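Local atomic coordinates of pseudoalteromonas arctica PAMC 21717 (Pseudoalteromonas arctica, PDB entry 5YL7), a protein that probably hydrolyses peptide bonds as a cold-active, calcium-binding serine protease of the subtilase family from a psychrophilic bacterium. Residues A38-G43 / V130-K135; N51-P56 / N124-P129; D145-A150 / Q183-T188; I168-G173 / T194-A199. All coordinates share one frame; numbering follows the deposited sequence.

How the interactions relate
Residues 38-43, at the end of the first strand of the central parallel sheet, pair with 130-135 in interaction 1, closing a long loop across the 86 intervening residues. Nested inside that loop, interaction 2 lays 51-56 along 124-129, running into the first part of the same strand 126-131. Both contacts close before interaction 3 opens. There helix 140-150 meets helix 180-191 on one side of the sheet. Interaction 4 crosses interaction 3 along the chain, because strand 167-170 follows the first helix and strand 195-199 follows the second. Together they join neighbouring strands and a helical layer, with Ile147 packing on both Leu40 and Met170.

Interaction 1 (A38-G43 / V130-K135); sequences AVLDTG and VRVLGK
Leu40 lays its CG and CD1 alongside Val130, the two side chains pointing the same way, with CD1 3.8 Å from Val130 CB. They sit on neighbouring parallel strands of the central sheet of a subtilisin-like fold, on the face covered by helix 140-150, where Leu40 also meets Ile147. The strands are joined by Val130 N to Val39 O and by Asp41 N to Val130 O. Beyond this pairing the backbone after Arg131 turns, and Asp41 O accepts two donors: Val132 N at 2.8 Å nearly in line with the carbonyl, and Leu133 N at 3.1 Å from above the carbonyl plane. Two bonds thus grip the carbonyl oxygen of Asp41, whose carboxylate turns to the other face. Asp41 OD1 accepts from Thr42 N at 2.8 Å on its anti lone pair and also bonds His100 ND1, consistent with the Asp-His pair of a subtilase catalytic triad. Thr42 CG2 crosses Leu133 obliquely, 3.9 Å from its CB, while Thr42 OG1 bonds the backbone N of Gly101, next to that histidine. Arg131, extended from CG to NE with CG anti to the backbone N (chi1 177°), runs past Gly43 toward the calcium-binding region, where NH1 meets the calcium ligand Asp59. On the way, Arg131 NE donates to Thr42 O at 3.1 Å; the oxygen lies near the guanidinium plane, but the N-H arrives 52° out of the carbonyl plane.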
loop_
_atom_site.group_PDB
_atom_site.type_symbol
_atom_site.label_atom_id
_atom_site.label_comp_id
_atom_site.label_asym_id
_atom_site.label_seq_id
_atom_site.Cartn_x
_atom_site.Cartn_y
_atom_site.Cartn_z
ATOM N N ALA A 38 -6.361 -0.257 6.258
ATOM C CA ALA A 38 -7.179 -0.732 5.129
ATOM C C ALA A 38 -6.337 -0.677 3.866
ATOM O O ALA A 38 -5.757 0.365 3.556
ATOM C CB ALA A 38 -8.457 0.069 5.053
ATOM N N VAL A 39 -6.303 -1.768 3.138
ATOM C CA VAL A 39 -5.554 -1.879 1.872
ATOM C C VAL A 39 -6.571 -1.942 0.764
ATOM O O VAL A 39 -7.324 -2.936 0.658
ATOM C CB VAL A 39 -4.621 -3.079 1.879
ATOM C CG1 VAL A 39 -4.071 -3.339 0.523
ATOM C CG2 VAL A 39 -3.544 -2.892 2.901
ATOM N N LEU A 40 -6.684 -0.865 -0.025
ATOM C CA LEU A 40 -7.672 -0.743 -1.104
ATOM C C LEU A 40 -7.006 -1.173 -2.367
ATOM O O LEU A 40 -6.116 -0.456 -2.848
ATOM C CB LEU A 40 -8.182 0.703 -1.194
ATOM C CG LEU A 40 -9.323 1.074 -0.257
ATOM C CD1 LEU A 40 -8.922 0.937 1.202
ATOM C CD2 LEU A 40 -9.752 2.518 -0.514
ATOM N N ASP A 41 -7.331 -2.349 -2.897
ATOM C CA ASP A 41 -6.483 -2.986 -3.890
ATOM C C ASP A 41 -7.267 -4.051 -4.589
ATOM O O ASP A 41 -8.534 -4.026 -4.660
ATOM C CB ASP A 41 -5.162 -3.435 -3.200
ATOM C CG ASP A 41 -4.012 -3.373 -4.068
ATOM O OD1 ASP A 41 -3.955 -4.106 -5.076
ATOM O OD2 ASP A 41 -3.035 -2.662 -3.775
ATOM N N THR A 42 -6.551 -5.074 -5.101
ATOM C CA THR A 42 -7.165 -6.147 -5.874
ATOM C C THR A 42 -7.815 -7.236 -5.010
ATOM O O THR A 42 -8.358 -8.189 -5.569
ATOM C CB THR A 42 -6.150 -6.786 -6.864
ATOM O OG1 THR A 42 -5.148 -7.495 -6.057
ATOM C CG2 THR A 42 -5.463 -5.784 -7.719
ATOM N N GLY A 43 -7.743 -7.084 -3.697
ATOM C CA GLY A 43 -8.073 -8.138 -2.788
ATOM C C GLY A 43 -6.902 -8.884 -2.288
ATOM O O GLY A 43 -5.753 -8.443 -2.485
ATOM N N VAL A 130 -9.899 -4.169 1.321
ATOM C CA VAL A 130 -11.021 -3.534 0.632
ATOM C C VAL A 130 -10.782 -3.704 -0.808
ATOM O O VAL A 130 -9.879 -3.085 -1.403
ATOM C CB VAL A 130 -11.192 -2.072 1.077
ATOM C CG1 VAL A 130 -12.451 -1.486 0.446
ATOM C CG2 VAL A 130 -11.259 -1.965 2.568
ATOM N N ARG A 131 -11.528 -4.610 -1.439
ATOM C CA ARG A 131 -11.316 -4.973 -2.802
ATOM C C ARG A 131 -12.005 -3.965 -3.711
ATOM O O ARG A 131 -13.234 -3.887 -3.714
ATOM C CB ARG A 131 -11.707 -6.429 -3.125
ATOM C CG ARG A 131 -11.555 -6.780 -4.553
ATOM C CD ARG A 131 -11.613 -8.289 -4.755
ATOM N NE ARG A 131 -11.349 -8.564 -6.148
ATOM C CZ ARG A 131 -12.197 -8.945 -7.111
ATOM N NH1 ARG A 131 -13.453 -9.183 -6.826
ATOM N NH2 ARG A 131 -11.786 -9.049 -8.344
ATOM N N VAL A 132 -11.228 -3.231 -4.482
ATOM C CA VAL A 132 -11.737 -2.206 -5.383
ATOM C C VAL A 132 -11.239 -2.346 -6.772
ATOM O O VAL A 132 -11.777 -1.643 -7.673
ATOM C CB VAL A 132 -11.440 -0.798 -4.831
ATOM C CG1 VAL A 132 -12.043 -0.556 -3.432
ATOM C CG2 VAL A 132 -9.960 -0.487 -4.842
ATOM N N LEU A 133 -10.300 -3.221 -7.039
ATOM C CA LEU A 133 -9.680 -3.439 -8.370
ATOM C C LEU A 133 -9.858 -4.886 -8.792
ATOM O O LEU A 133 -9.623 -5.810 -7.998
ATOM C CB LEU A 133 -8.201 -3.151 -8.365
ATOM C CG LEU A 133 -7.732 -1.803 -7.791
ATOM C CD1 LEU A 133 -6.217 -1.728 -7.816
ATOM C CD2 LEU A 133 -8.309 -0.652 -8.594
ATOM N N GLY A 134 -10.295 -5.080 -10.025
ATOM C CA GLY A 134 -10.410 -6.386 -10.654
ATOM C C GLY A 134 -9.886 -6.412 -12.027
ATOM O O GLY A 134 -8.883 -5.766 -12.374
ATOM N N LYS A 135 -10.544 -7.209 -12.889
ATOM C CA LYS A 135 -10.045 -7.285 -14.282
ATOM C C LYS A 135 -10.166 -5.937 -14.985
ATOM O O LYS A 135 -11.295 -5.371 -14.962
ATOM C CB LYS A 135 -10.865 -8.297 -15.054
ATOM C CG LYS A 135 -10.610 -9.743 -14.613
ATOM C CD LYS A 135 -11.599 -10.716 -15.223
ATOM C CE LYS A 135 -11.346 -10.891 -16.670
ATOM N NZ LYS A 135 -12.269 -11.943 -17.282
#

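Interaction 2 (N51-P56 / N124-P129)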
loop_
_atom_site.group_PDB
_atom_site.type_symbol
_atom_site.label_atom_id
_atom_site.label_comp_id
_atom_site.label_asym_id
_atom_site.label_seq_id
_atom_site.Cartn_x
_atom_site.Cartn_y
_atom_site.Cartn_z
ATOM N N ASN A 51 -2.336 -14.401 6.555
ATOM C CA ASN A 51 -3.755 -14.464 6.933
ATOM C C ASN A 51 -4.020 -14.206 8.394
ATOM O O ASN A 51 -5.076 -13.661 8.691
ATOM C CB ASN A 51 -4.362 -15.806 6.481
ATOM C CG ASN A 51 -5.782 -15.746 6.427
ATOM O OD1 ASN A 51 -6.478 -16.542 7.207
ATOM N ND2 ASN A 51 -6.335 -14.925 5.651
ATOM N N ALA A 52 -3.142 -14.545 9.281
ATOM C CA ALA A 52 -3.423 -14.244 10.677
ATOM C C ALA A 52 -3.615 -12.779 10.995
ATOM O O ALA A 52 -4.151 -12.376 12.010
ATOM C CB ALA A 52 -2.372 -14.779 11.602
ATOM N N ASN A 53 -3.029 -11.885 10.091
ATOM C CA ASN A 53 -3.159 -10.455 10.255
ATOM C C ASN A 53 -4.221 -9.870 9.402
ATOM O O ASN A 53 -4.323 -8.601 9.320
ATOM C CB ASN A 53 -1.807 -9.769 10.001
ATOM C CG ASN A 53 -0.827 -9.954 11.105
ATOM O OD1 ASN A 53 -1.219 -10.458 12.192
ATOM N ND2 ASN A 53 0.433 -9.610 10.879
ATOM N N ILE A 54 -5.083 -10.627 8.772
ATOM C CA ILE A 54 -6.209 -10.151 7.943
ATOM C C ILE A 54 -7.494 -10.128 8.764
ATOM O O ILE A 54 -7.787 -11.158 9.438
ATOM C CB ILE A 54 -6.334 -11.022 6.702
ATOM C CG1 ILE A 54 -5.154 -10.902 5.791
ATOM C CG2 ILE A 54 -7.663 -10.800 5.963
ATOM C CD1 ILE A 54 -5.042 -9.616 5.055
ATOM N N LEU A 55 -8.220 -9.071 8.721
ATOM C CA LEU A 55 -9.553 -8.904 9.281
ATOM C C LEU A 55 -10.574 -9.023 8.182
ATOM O O LEU A 55 -10.284 -8.924 6.994
ATOM C CB LEU A 55 -9.683 -7.544 9.942
ATOM C CG LEU A 55 -8.907 -7.378 11.222
ATOM C CD1 LEU A 55 -8.880 -5.898 11.588
ATOM C CD2 LEU A 55 -9.625 -8.201 12.314
ATOM N N PRO A 56 -11.862 -9.238 8.497
ATOM C CA PRO A 56 -12.877 -9.164 7.518
ATOM C C PRO A 56 -12.863 -7.816 6.801
ATOM O O PRO A 56 -12.581 -6.777 7.391
ATOM C CB PRO A 56 -14.198 -9.241 8.352
ATOM C CG PRO A 56 -13.795 -10.029 9.542
ATOM C CD PRO A 56 -12.386 -9.548 9.826
ATOM N N ASN A 124 2.486 -6.083 13.798
ATOM C CA ASN A 124 1.428 -6.346 14.833
ATOM C C ASN A 124 0.165 -5.551 14.598
ATOM O O ASN A 124 -0.755 -5.637 15.368
ATOM C CB ASN A 124 1.990 -6.116 16.231
ATOM C CG ASN A 124 2.877 -7.224 16.706
ATOM O OD1 ASN A 124 2.718 -8.375 16.372
ATOM N ND2 ASN A 124 3.941 -6.823 17.383
ATOM N N ALA A 125 0.089 -4.821 13.440
ATOM C CA ALA A 125 -1.167 -4.240 12.998
ATOM C C ALA A 125 -2.003 -5.325 12.395
ATOM O O ALA A 125 -1.579 -6.450 12.162
ATOM C CB ALA A 125 -0.908 -3.109 12.020
ATOM N N LYS A 126 -3.218 -4.974 11.980
ATOM C CA LYS A 126 -4.083 -5.821 11.213
ATOM C C LYS A 126 -4.548 -5.105 9.950
ATOM O O LYS A 126 -4.662 -3.824 9.969
ATOM C CB LYS A 126 -5.327 -6.223 11.985
ATOM C CG LYS A 126 -5.029 -6.965 13.229
ATOM C CD LYS A 126 -4.553 -8.354 12.949
ATOM C CE LYS A 126 -4.896 -9.331 14.138
ATOM N NZ LYS A 126 -4.060 -9.027 15.281
ATOM N N VAL A 127 -4.759 -5.856 8.888
ATOM C CA VAL A 127 -5.171 -5.314 7.589
ATOM C C VAL A 127 -6.624 -5.649 7.317
ATOM O O VAL A 127 -7.030 -6.821 7.425
ATOM C CB VAL A 127 -4.310 -5.819 6.482
ATOM C CG1 VAL A 127 -4.893 -5.575 5.071
ATOM C CG2 VAL A 127 -2.930 -5.214 6.557
ATOM N N VAL A 128 -7.369 -4.613 6.931
ATOM C CA VAL A 128 -8.738 -4.803 6.374
ATOM C C VAL A 128 -8.594 -4.732 4.885
ATOM O O VAL A 128 -8.237 -3.672 4.313
ATOM C CB VAL A 128 -9.710 -3.741 6.878
ATOM C CG1 VAL A 128 -11.025 -3.740 6.169
ATOM C CG2 VAL A 128 -9.908 -3.898 8.361
ATOM N N PRO A 129 -8.838 -5.790 4.157
ATOM C CA PRO A 129 -8.779 -5.787 2.733
ATOM C C PRO A 129 -10.025 -5.216 2.121
ATOM O O PRO A 129 -11.119 -5.660 2.443
ATOM C CB PRO A 129 -8.628 -7.266 2.365
ATOM C CG PRO A 129 -9.369 -7.974 3.475
ATOM C CD PRO A 129 -9.171 -7.134 4.705
HETATM O O HOH W 1 -1.494 -8.537 14.238
#
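Leu55 drives its CD1 against Lys126 CB at 3.6 Å and also touches Val128 CG2, crossing the lysine at about a right angle and meeting the valine at a slant. This is the close-packed end of the contact. Beside it Leu55 O comes within 3.1 Å of Pro129 CD, and Ile54 CG2 reaches the same proline ring at CG. The CB of Ile54 points away from the strand, yet its bent chain (chi2 -71°) brings CD1 back to 4.0 Å from Val127 CG1. Two nearly straight backbone bonds hold the chains together: Val127 N to Asn53 O at 2.8 Å, and Leu55 N to Val127 O at 2.9 Å. They form a single bridge between a loop and strand 126-131 of the central parallel sheet in the subtilisin-like fold; the loop leads on to strand 58-59, at one edge of the sheet, while strand 36-41 pairs along 126-131, Val128 bonding both Val37 and Val39. At the other end packing is looser and shared with a water. Lys126, bent at chi2 and chi4, crosses Asn53 at about a right angle, lays CD over its backbone and carries NZ to the water, which accepts its hydrogen bond at 2.8 Å. The same water lies in donating position to Asn53 OD1 and Ala125 O. The other branch of the amide is held elsewhere: Asn53 ND2 bonds Ala109 O at the end of helix 100-109.

Interaction 3 (D145-A150 / Q183-T188)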
loop_
_atom_site.group_PDB
_atom_site.type_symbol
_atom_site.label_atom_id
_atom_site.label_comp_id
_atom_site.label_asym_id
_atom_site.label_seq_id
_atom_site.Cartn_x
_atom_site.Cartn_y
_atom_site.Cartn_z
ATOM N N ASP A 145 -16.168 4.678 -2.572
ATOM C CA ASP A 145 -16.942 4.006 -1.544
ATOM C C ASP A 145 -16.061 3.151 -0.603
ATOM O O ASP A 145 -16.287 3.026 0.583
ATOM C CB ASP A 145 -18.073 3.227 -2.165
ATOM C CG ASP A 145 -19.202 4.079 -2.647
ATOM O OD1 ASP A 145 -19.307 5.261 -2.199
ATOM O OD2 ASP A 145 -20.053 3.537 -3.384
ATOM N N GLY A 146 -15.002 2.567 -1.219
ATOM C CA GLY A 146 -14.038 1.876 -0.409
ATOM C C GLY A 146 -13.334 2.727 0.654
ATOM O O GLY A 146 -13.147 2.316 1.779
ATOM N N ILE A 147 -12.965 3.940 0.187
ATOM C CA ILE A 147 -12.319 4.908 1.116
ATOM C C ILE A 147 -13.281 5.254 2.248
ATOM O O ILE A 147 -12.915 5.183 3.426
ATOM C CB ILE A 147 -11.951 6.191 0.370
ATOM C CG1 ILE A 147 -10.844 5.913 -0.717
ATOM C CG2 ILE A 147 -11.577 7.296 1.300
ATOM C CD1 ILE A 147 -10.634 7.046 -1.702
ATOM N N ILE A 148 -14.510 5.558 1.869
ATOM C CA ILE A 148 -15.526 5.911 2.914
ATOM C C ILE A 148 -15.708 4.771 3.917
ATOM O O ILE A 148 -15.576 4.964 5.137
ATOM C CB ILE A 148 -16.856 6.268 2.221
ATOM C CG1 ILE A 148 -16.704 7.544 1.407
ATOM C CG2 ILE A 148 -17.982 6.408 3.292
ATOM C CD1 ILE A 148 -17.797 7.714 0.400
ATOM N N TRP A 149 -15.982 3.580 3.362
ATOM C CA TRP A 149 -16.265 2.436 4.258
ATOM C C TRP A 149 -15.068 2.087 5.137
ATOM O O TRP A 149 -15.184 1.714 6.293
ATOM C CB TRP A 149 -16.743 1.243 3.391
ATOM C CG TRP A 149 -17.146 0.036 4.188
ATOM C CD1 TRP A 149 -18.398 -0.194 4.771
ATOM C CD2 TRP A 149 -16.340 -1.087 4.547
ATOM N NE1 TRP A 149 -18.353 -1.400 5.397
ATOM C CE2 TRP A 149 -17.124 -1.963 5.334
ATOM C CE3 TRP A 149 -15.015 -1.434 4.313
ATOM C CZ2 TRP A 149 -16.644 -3.163 5.802
ATOM C CZ3 TRP A 149 -14.561 -2.620 4.849
ATOM C CH2 TRP A 149 -15.370 -3.459 5.592
ATOM N N ALA A 150 -13.869 2.109 4.527
ATOM C CA ALA A 150 -12.655 1.741 5.218
ATOM C C ALA A 150 -12.460 2.592 6.446
ATOM O O ALA A 150 -11.942 2.133 7.473
ATOM C CB ALA A 150 -11.462 1.938 4.354
ATOM N N GLN A 183 -12.197 13.214 -3.894
ATOM C CA GLN A 183 -11.861 14.165 -2.849
ATOM C C GLN A 183 -12.904 14.129 -1.759
ATOM O O GLN A 183 -12.551 14.203 -0.583
ATOM C CB GLN A 183 -11.734 15.568 -3.435
ATOM C CG GLN A 183 -11.238 16.584 -2.432
ATOM C CD GLN A 183 -9.805 16.302 -2.013
ATOM O OE1 GLN A 183 -8.856 16.429 -2.873
ATOM N NE2 GLN A 183 -9.551 15.945 -0.780
ATOM N N ASN A 184 -14.157 14.005 -2.103
ATOM C CA ASN A 184 -15.224 13.897 -1.079
ATOM C C ASN A 184 -15.000 12.730 -0.138
ATOM O O ASN A 184 -15.143 12.792 1.080
ATOM C CB ASN A 184 -16.625 13.797 -1.727
ATOM C CG ASN A 184 -17.151 15.069 -2.315
ATOM O OD1 ASN A 184 -16.702 16.146 -2.002
ATOM N ND2 ASN A 184 -18.091 14.900 -3.207
ATOM N N ALA A 185 -14.644 11.591 -0.762
ATOM C CA ALA A 185 -14.369 10.373 0.036
ATOM C C ALA A 185 -13.168 10.538 0.987
ATOM O O ALA A 185 -13.205 10.159 2.155
ATOM C CB ALA A 185 -14.224 9.200 -0.898
ATOM N N ILE A 186 -12.070 11.106 0.433
ATOM C CA ILE A 186 -10.907 11.416 1.208
ATOM C C ILE A 186 -11.236 12.342 2.381
ATOM O O ILE A 186 -10.757 12.141 3.488
ATOM C CB ILE A 186 -9.807 11.964 0.326
ATOM C CG1 ILE A 186 -9.328 10.839 -0.608
ATOM C CG2 ILE A 186 -8.654 12.597 1.094
ATOM C CD1 ILE A 186 -8.429 11.372 -1.705
ATOM N N ASN A 187 -12.042 13.398 2.093
ATOM C CA ASN A 187 -12.409 14.312 3.169
ATOM C C ASN A 187 -13.174 13.576 4.282
ATOM O O ASN A 187 -12.917 13.867 5.425
ATOM C CB ASN A 187 -13.237 15.441 2.594
ATOM C CG ASN A 187 -12.517 16.403 1.663
ATOM O OD1 ASN A 187 -11.293 16.418 1.613
ATOM N ND2 ASN A 187 -13.305 17.205 0.921
ATOM N N THR A 188 -14.064 12.720 3.904
ATOM C CA THR A 188 -14.801 11.888 4.836
ATOM C C THR A 188 -13.831 11.013 5.665
ATOM O O THR A 188 -13.869 10.973 6.916
ATOM C CB THR A 188 -15.823 10.999 4.177
ATOM O OG1 THR A 188 -16.883 11.872 3.693
ATOM C CG2 THR A 188 -16.420 9.960 5.058
#
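Ile147 and Ile148 straddle the methyl of Ala185, which projects toward them from the neighbouring helix. These two helices, 140-150 and 180-191, lie side by side on one face of the central parallel sheet, in the alpha/beta/alpha layering of the subtilisin-like fold. Their segments run in nearly the same direction, with only 8° between the axes and a closest approach of 8.3 Å. The small alanine lets the isoleucines reach the backbone of its helix. Ile148 stands to one side: its CG1 lies 3.8 Å from Ala185 CB, with CD1 bordering the same methyl. Ile147 approaches differently, its CB pointing toward helix 180-191. With CG1 beside its own backbone N (chi1 -65°), the gamma methyl CG2 is anti to that nitrogen and lies 3.9 Å from Ala185 CB, while the longer branch goes deeper, toward the sheet. Along that branch Ile147 CD1 meets Ile186 CG1 at 4.2 Å, the two side chains slanting across each other although the CB of Ile186 points away from the contact. Beneath, Ile147 also packs on Ile168 and Met170 of the sheet, so one side chain joins the two helices to the strands below. Toward the other border, Ile148 CG2 and Thr188 CG2 make a looser meeting at 4.3 Å. No hydrogen bond links the two segments, and the interface is apolar side-chain packing. Its tightest approach involves a backbone oxygen: Ile147 CG2 sits 3.4 Å from Ala185 O.

Interaction 4 (I168-G173 / T194-A199)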
loop_
_atom_site.group_PDB
_atom_site.type_symbol
_atom_site.label_atom_id
_atom_site.label_comp_id
_atom_site.label_asym_id
_atom_site.label_seq_id
_atom_site.Cartn_x
_atom_site.Cartn_y
_atom_site.Cartn_z
ATOM N N ILE A 168 -5.333 4.303 5.560
ATOM C CA ILE A 168 -5.712 3.732 4.241
ATOM C C ILE A 168 -4.477 3.734 3.408
ATOM O O ILE A 168 -3.748 4.751 3.304
ATOM C CB ILE A 168 -6.810 4.547 3.597
ATOM C CG1 ILE A 168 -8.186 4.202 4.263
ATOM C CG2 ILE A 168 -6.881 4.398 2.117
ATOM C CD1 ILE A 168 -9.247 5.212 3.959
ATOM N N ASN A 169 -4.235 2.628 2.715
ATOM C CA ASN A 169 -3.235 2.524 1.628
ATOM C C ASN A 169 -3.908 2.365 0.305
ATOM O O ASN A 169 -4.732 1.452 0.117
ATOM C CB ASN A 169 -2.281 1.337 1.906
ATOM C CG ASN A 169 -1.159 1.290 0.921
ATOM O OD1 ASN A 169 -0.110 1.895 1.136
ATOM N ND2 ASN A 169 -1.387 0.622 -0.251
ATOM N N MET A 170 -3.587 3.228 -0.651
ATOM C CA MET A 170 -4.062 3.125 -2.040
ATOM C C MET A 170 -2.867 3.080 -2.926
ATOM O O MET A 170 -2.288 4.083 -3.425
ATOM C CB MET A 170 -4.946 4.317 -2.484
ATOM C CG MET A 170 -6.351 4.159 -1.849
ATOM S SD MET A 170 -7.567 5.305 -2.616
ATOM C CE MET A 170 -7.023 6.191 -1.603
ATOM N N SER A 171 -2.502 1.857 -3.335
ATOM C CA SER A 171 -1.417 1.564 -4.310
ATOM C C SER A 171 -2.062 1.448 -5.663
ATOM O O SER A 171 -2.123 0.352 -6.271
ATOM C CB SER A 171 -0.725 0.298 -3.892
ATOM O OG SER A 171 0.116 0.515 -2.795
ATOM N N LEU A 172 -2.638 2.513 -6.167
ATOM C CA LEU A 172 -3.469 2.538 -7.389
ATOM C C LEU A 172 -3.548 3.914 -7.922
ATOM O O LEU A 172 -3.224 4.896 -7.194
ATOM C CB LEU A 172 -4.866 1.916 -7.085
ATOM C CG LEU A 172 -5.709 2.692 -6.054
ATOM C CD1 LEU A 172 -6.388 3.958 -6.636
ATOM C CD2 LEU A 172 -6.814 1.859 -5.433
ATOM N N GLY A 173 -3.916 4.049 -9.159
ATOM C CA GLY A 173 -4.167 5.385 -9.705
ATOM C C GLY A 173 -4.328 5.401 -11.188
ATOM O O GLY A 173 -4.412 4.359 -11.854
ATOM N N THR A 194 -8.838 8.991 9.757
ATOM C CA THR A 194 -8.009 8.028 8.958
ATOM C C THR A 194 -7.046 8.821 8.094
ATOM O O THR A 194 -7.456 9.720 7.304
ATOM C CB THR A 194 -8.903 7.238 8.055
ATOM O OG1 THR A 194 -9.928 6.582 8.858
ATOM C CG2 THR A 194 -8.150 6.209 7.259
ATOM N N VAL A 195 -5.739 8.534 8.187
ATOM C CA VAL A 195 -4.726 9.064 7.273
ATOM C C VAL A 195 -4.719 8.265 5.985
ATOM O O VAL A 195 -4.895 7.040 6.004
ATOM C CB VAL A 195 -3.351 9.147 7.961
ATOM C CG1 VAL A 195 -2.761 7.785 8.241
ATOM C CG2 VAL A 195 -2.349 9.996 7.176
ATOM N N VAL A 196 -4.494 8.960 4.874
ATOM C CA VAL A 196 -4.614 8.360 3.539
ATOM C C VAL A 196 -3.253 8.400 2.852
ATOM O O VAL A 196 -2.767 9.511 2.611
ATOM C CB VAL A 196 -5.697 9.067 2.729
ATOM C CG1 VAL A 196 -5.842 8.373 1.384
ATOM C CG2 VAL A 196 -7.031 9.006 3.445
ATOM N N VAL A 197 -2.696 7.244 2.536
ATOM C CA VAL A 197 -1.386 7.117 1.916
ATOM C C VAL A 197 -1.548 6.562 0.543
ATOM O O VAL A 197 -2.216 5.548 0.363
ATOM C CB VAL A 197 -0.511 6.176 2.813
ATOM C CG1 VAL A 197 0.890 6.033 2.183
ATOM C CG2 VAL A 197 -0.372 6.744 4.227
ATOM N N ILE A 198 -0.893 7.213 -0.457
ATOM C CA ILE A 198 -1.154 6.943 -1.859
ATOM C C ILE A 198 0.141 6.854 -2.642
ATOM O O ILE A 198 1.112 7.590 -2.409
ATOM C CB ILE A 198 -2.052 8.033 -2.481
ATOM C CG1 ILE A 198 -3.340 8.146 -1.638
ATOM C CG2 ILE A 198 -2.353 7.691 -3.939
ATOM C CD1 ILE A 198 -4.348 9.166 -2.117
ATOM N N ALA A 199 0.180 5.870 -3.556
ATOM C CA ALA A 199 1.253 5.767 -4.553
ATOM C C ALA A 199 1.178 6.858 -5.576
ATOM O O ALA A 199 0.146 7.075 -6.212
ATOM C CB ALA A 199 1.190 4.459 -5.233
HETATM O O HOH W 2 -2.274 7.696 -7.417
#
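Ile168 puts both CG1 and CD1 3.6 Å from Thr194 CG2, the side chains crossing at about a right angle near the N-terminal end of two paired parallel strands of the central subtilisin-like sheet. Four backbone bonds follow in the parallel pattern, Ile168 and Met170 each giving an N-H and an O: Ile168 N to Val195 O, Val197 N to Ile168 O, Met170 N to Val197 O and Ala199 N to Met170 O. On the face of Ile168 and Met170, the methionine bends at chi3 (-86°) and brings CE against both Val196 CG1 (3.9 Å) and Ile198 CD1 (4.0 Å). Helix 140-150 packs over this face, with Ile143 against Met170 and Ala150 against Ile168. Thr194 is positioned in turn by its hydroxyl, which bonds Ala165 O. On the other side, Asn169 and Ser171 face helices 100-109 and 280-297; Ser171 is the centre of an inverse gamma turn, and its OG bonds the backbone O of Ser281, the serine of a probable catalytic triad. Past this turn the strands give way to a water that donates to Leu172 O at 3.0 Å and to Ala199 O at 2.8 Å.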